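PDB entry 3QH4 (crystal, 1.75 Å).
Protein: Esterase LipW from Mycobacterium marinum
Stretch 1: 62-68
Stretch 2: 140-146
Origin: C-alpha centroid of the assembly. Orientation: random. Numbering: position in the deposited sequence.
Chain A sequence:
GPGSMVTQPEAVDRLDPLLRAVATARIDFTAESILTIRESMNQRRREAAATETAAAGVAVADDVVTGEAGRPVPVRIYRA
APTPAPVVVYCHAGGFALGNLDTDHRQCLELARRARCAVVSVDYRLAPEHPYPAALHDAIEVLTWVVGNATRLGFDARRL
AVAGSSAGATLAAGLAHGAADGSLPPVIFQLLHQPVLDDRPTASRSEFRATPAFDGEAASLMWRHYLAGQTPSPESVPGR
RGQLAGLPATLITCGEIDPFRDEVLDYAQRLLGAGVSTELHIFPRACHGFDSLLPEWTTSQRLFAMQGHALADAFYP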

ATOM      1  N   ASP A  62      -7.665  -5.043 -17.260  1.00 11.46           N
ATOM      2  CA  ASP A  62      -6.438  -4.244 -17.341  1.00 12.85           C
ATOM      3  C   ASP A  62      -6.636  -3.161 -18.369  1.00 13.10           C
ATOM      4  O   ASP A  62      -7.184  -3.432 -19.450  1.00 13.45           O
ATOM      5  CB  ASP A  62      -5.214  -5.097 -17.707  1.00 12.68           C
ATOM      6  CG  ASP A  62      -4.739  -5.931 -16.548  1.00 16.42           C
ATOM      7  OD1 ASP A  62      -5.431  -5.882 -15.537  1.00 15.91           O
ATOM      8  OD2 ASP A  62      -3.711  -6.647 -16.640  1.00 19.63           O
ATOM      9  N   ASP A  63      -6.172  -1.957 -18.035  1.00 12.83           N
ATOM     10  CA  ASP A  63      -6.267  -0.783 -18.912  1.00 14.96           C
ATOM     11  C   ASP A  63      -4.988   0.064 -18.783  1.00 15.28           C
ATOM     12  O   ASP A  63      -4.033  -0.341 -18.117  1.00 13.75           O
ATOM     13  CB  ASP A  63      -7.487   0.049 -18.562  1.00 15.01           C
ATOM     14  CG  ASP A  63      -8.013   0.883 -19.742  1.00 17.37           C
ATOM     15  OD1 ASP A  63      -7.318   1.037 -20.776  1.00 18.96           O
ATOM     16  OD2 ASP A  63      -9.125   1.411 -19.593  1.00 21.80           O
ATOM     17  N   VAL A  64      -4.964   1.205 -19.469  1.00 15.94           N
ATOM     18  CA  VAL A  64      -3.811   2.098 -19.446  1.00 17.32           C
ATOM     19  C   VAL A  64      -4.306   3.541 -19.370  1.00 18.03           C
ATOM     20  O   VAL A  64      -5.339   3.890 -19.969  1.00 18.81           O
ATOM     21  CB  VAL A  64      -2.919   1.937 -20.704  1.00 17.84           C
ATOM     22  CG1 VAL A  64      -2.327   0.523 -20.788  1.00 20.14           C
ATOM     23  CG2 VAL A  64      -3.717   2.239 -21.966  1.00 20.29           C
ATOM     24  N   VAL A  65      -3.582   4.367 -18.614  1.00 17.48           N
ATOM     25  CA  VAL A  65      -3.819   5.796 -18.582  1.00 18.70           C
ATOM     26  C   VAL A  65      -2.628   6.331 -19.367  1.00 20.85           C
ATOM     27  O   VAL A  65      -1.525   6.293 -18.879  1.00 21.17           O
ATOM     28  CB  VAL A  65      -3.771   6.337 -17.137  1.00 17.88           C
ATOM     29  CG1 VAL A  65      -3.987   7.841 -17.111  1.00 17.68           C
ATOM     30  CG2 VAL A  65      -4.817   5.604 -16.250  1.00 17.40           C
ATOM     31  N   THR A  66      -2.839   6.763 -20.602  1.00 23.77           N
ATOM     32  CA  THR A  66      -1.670   7.141 -21.428  1.00 25.50           C
ATOM     33  C   THR A  66      -1.432   8.623 -21.257  1.00 25.53           C
ATOM     34  O   THR A  66      -2.381   9.406 -21.233  1.00 26.11           O
ATOM     35  CB  THR A  66      -1.818   6.718 -22.898  1.00 26.12           C
ATOM     36  N   GLY A  67      -0.171   8.988 -21.056  1.00 26.25           N
ATOM     37  CA  GLY A  67       0.166  10.353 -20.650  1.00 25.86           C
ATOM     38  C   GLY A  67       0.502  11.202 -21.857  1.00 25.57           C
ATOM     39  O   GLY A  67       0.594  10.681 -22.982  1.00 25.68           O
ATOM     40  N   GLU A  68       0.678  12.502 -21.631  1.00 25.35           N
ATOM     41  CA  GLU A  68       1.027  13.427 -22.713  1.00 25.64           C
ATOM     42  C   GLU A  68       2.325  13.036 -23.423  1.00 24.91           C
ATOM     43  O   GLU A  68       2.429  13.208 -24.632  1.00 24.94           O
ATOM     44  CB  GLU A  68       1.120  14.874 -22.222  1.00 26.04           C
ATOM     45  CG  GLU A  68      -0.228  15.603 -22.120  1.00 28.31           C
ATOM     46  CD  GLU A  68      -0.883  15.935 -23.482  1.00 30.78           C
ATOM     47  OE1 GLU A  68      -0.328  15.622 -24.572  1.00 29.01           O
ATOM     48  OE2 GLU A  68      -1.978  16.542 -23.448  1.00 30.76           O
ATOM     49  N   ILE A 140      -0.918  10.108  -9.214  1.00  6.39           N
ATOM     50  CA  ILE A 140      -1.716  11.328  -9.435  1.00  7.18           C
ATOM     51  C   ILE A 140      -2.388  11.276 -10.786  1.00  7.77           C
ATOM     52  O   ILE A 140      -3.567  11.617 -10.919  1.00  8.36           O
ATOM     53  CB  ILE A 140      -0.835  12.608  -9.284  1.00  6.70           C
ATOM     54  CG1 ILE A 140      -0.511  12.806  -7.788  1.00  7.59           C
ATOM     55  CG2 ILE A 140      -1.542  13.838  -9.918  1.00  7.67           C
ATOM     56  CD1 ILE A 140       0.595  13.843  -7.460  1.00  9.39           C
ATOM     57  N   GLU A 141      -1.636  10.814 -11.779  1.00  8.36           N
ATOM     58  CA  GLU A 141      -2.151  10.679 -13.130  1.00 10.37           C
ATOM     59  C   GLU A 141      -3.363   9.747 -13.136  1.00  9.95           C
ATOM     60  O   GLU A 141      -4.399  10.068 -13.758  1.00  8.96           O
ATOM     61  CB  GLU A 141      -1.042  10.144 -14.044  1.00 11.28           C
ATOM     62  CG  GLU A 141      -1.409  10.076 -15.514  1.00 18.93           C
ATOM     63  CD  GLU A 141      -1.151  11.377 -16.284  1.00 27.25           C
ATOM     64  OE1 GLU A 141      -0.935  12.453 -15.666  1.00 32.47           O
ATOM     65  OE2 GLU A 141      -1.170  11.311 -17.531  1.00 31.81           O
ATOM     66  N   VAL A 142      -3.253   8.620 -12.416  1.00  7.99           N
ATOM     67  CA  VAL A 142      -4.355   7.668 -12.368  1.00  7.55           C
ATOM     68  C   VAL A 142      -5.546   8.255 -11.635  1.00  7.74           C
ATOM     69  O   VAL A 142      -6.670   8.165 -12.122  1.00  9.29           O
ATOM     70  CB  VAL A 142      -3.946   6.294 -11.780  1.00  7.31           C
ATOM     71  CG1 VAL A 142      -5.187   5.365 -11.608  1.00  6.01           C
ATOM     72  CG2 VAL A 142      -2.923   5.648 -12.713  1.00  5.71           C
ATOM     73  N   LEU A 143      -5.307   8.878 -10.490  1.00  7.54           N
ATOM     74  CA  LEU A 143      -6.423   9.467  -9.743  1.00  8.09           C
ATOM     75  C   LEU A 143      -7.179  10.526 -10.583  1.00  9.13           C
ATOM     76  O   LEU A 143      -8.410  10.542 -10.593  1.00  9.57           O
ATOM     77  CB  LEU A 143      -5.950  10.073  -8.420  1.00  8.67           C
ATOM     78  CG  LEU A 143      -7.113  10.608  -7.550  1.00  9.62           C
ATOM     79  CD1 LEU A 143      -6.772  10.285  -6.099  1.00 13.07           C
ATOM     80  CD2 LEU A 143      -7.302  12.090  -7.771  1.00 15.06           C
ATOM     81  N   THR A 144      -6.444  11.398 -11.274  1.00  8.80           N
ATOM     82  CA  THR A 144      -7.071  12.424 -12.144  1.00 10.32           C
ATOM     83  C   THR A 144      -7.928  11.780 -13.240  1.00 10.72           C
ATOM     84  O   THR A 144      -9.033  12.253 -13.549  1.00 11.53           O
ATOM     85  CB  THR A 144      -5.975  13.353 -12.755  1.00 10.42           C
ATOM     86  OG1 THR A 144      -5.296  14.009 -11.683  1.00 12.79           O
ATOM     87  CG2 THR A 144      -6.597  14.425 -13.695  1.00 14.83           C
ATOM     88  N   TRP A 145      -7.414  10.692 -13.807  1.00 10.24           N
ATOM     89  CA  TRP A 145      -8.082   9.960 -14.875  1.00 11.48           C
ATOM     90  C   TRP A 145      -9.357   9.275 -14.371  1.00 11.47           C
ATOM     91  O   TRP A 145     -10.394   9.286 -15.055  1.00 12.43           O
ATOM     92  CB  TRP A 145      -7.091   8.955 -15.445  1.00 10.98           C
ATOM     93  CG  TRP A 145      -7.593   8.013 -16.480  1.00 13.43           C
ATOM     94  CD1 TRP A 145      -7.607   8.218 -17.840  1.00 13.88           C
ATOM     95  CD2 TRP A 145      -8.070   6.674 -16.270  1.00 14.89           C
ATOM     96  NE1 TRP A 145      -8.085   7.099 -18.480  1.00 14.24           N
ATOM     97  CE2 TRP A 145      -8.361   6.132 -17.550  1.00 15.99           C
ATOM     98  CE3 TRP A 145      -8.258   5.870 -15.133  1.00 13.38           C
ATOM     99  CZ2 TRP A 145      -8.855   4.841 -17.719  1.00 15.53           C
ATOM    100  CZ3 TRP A 145      -8.739   4.598 -15.301  1.00 14.50           C
ATOM    101  CH2 TRP A 145      -9.028   4.083 -16.582  1.00 14.02           C
ATOM    102  N   VAL A 146      -9.298   8.716 -13.160  1.00 10.64           N
ATOM    103  CA  VAL A 146     -10.452   8.093 -12.529  1.00 10.54           C
ATOM    104  C   VAL A 146     -11.581   9.103 -12.388  1.00 11.41           C
ATOM    105  O   VAL A 146     -12.726   8.816 -12.727  1.00 12.13           O
ATOM    106  CB  VAL A 146     -10.056   7.477 -11.149  1.00 10.32           C
ATOM    107  CG1 VAL A 146     -11.260   7.165 -10.297  1.00 10.15           C
ATOM    108  CG2 VAL A 146      -9.180   6.246 -11.392  1.00  8.39           C
TER
HETATM  109  O   HOH W   1      -0.564   8.650 -18.024  1.00 23.68           O
HETATM  110  O   HOH W   2       0.426  13.072 -18.857  1.00 30.07           O

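The polar link between these stretches runs through water, and one carboxylate oxygen holds both bridges. Glu141 OE2 accepts a hydrogen bond from water 1 at 2.8 Å and another from water 2 at 2.7 Å. Water 1 also donates to the backbone oxygen Val65 O, at 2.7 Å. Water 2 instead accepts from the backbone nitrogen Glu68 N, at 2.8 Å. A single acidic side chain thus reaches both a carbonyl and an amide of stretch 1 through water. No direct hydrogen bond joins the two stretches among the modelled atoms.

The strand of stretch 1 crosses the helix of stretch 2 at 103°. Their axes approach to 9.2 Å. Val65 is the centre of the contact; the two stretches together bury 302 Å². Val65 CA lies 6.5 Å from Val142 CA.

Val65 points toward the helix and is buried. Its CG2 sits over one face of the Trp145 indole, 3.7 Å from the centroid of the five-membered ring and 22° off the ring normal. This is a CH-pi contact; Val65 CG2 lies 3.4 Å from Trp145 CD2. Val65 CG2 also meets Val142 CG2 at 4.0 Å. Val65 CG1 packs on the aliphatic part of Glu141, 3.8 Å from Glu141 CG, and also touches the indole, 3.7 Å from Trp145 CG. Glu141 and Trp145 are one helical turn apart, linked by the backbone hydrogen bond from Trp145 N to Glu141 O (3.1 Å), so both can face the strand.

Asp63 also points toward the helix. Its OD2 lies at the edge of the indole, 3.9 Å from Trp145 CZ2. The C-H rim of an indole is slightly positive, so a carboxylate oxygen is tolerated there. Gly67 CA makes van der Waals contact with Glu141 OE2 at 3.5 Å.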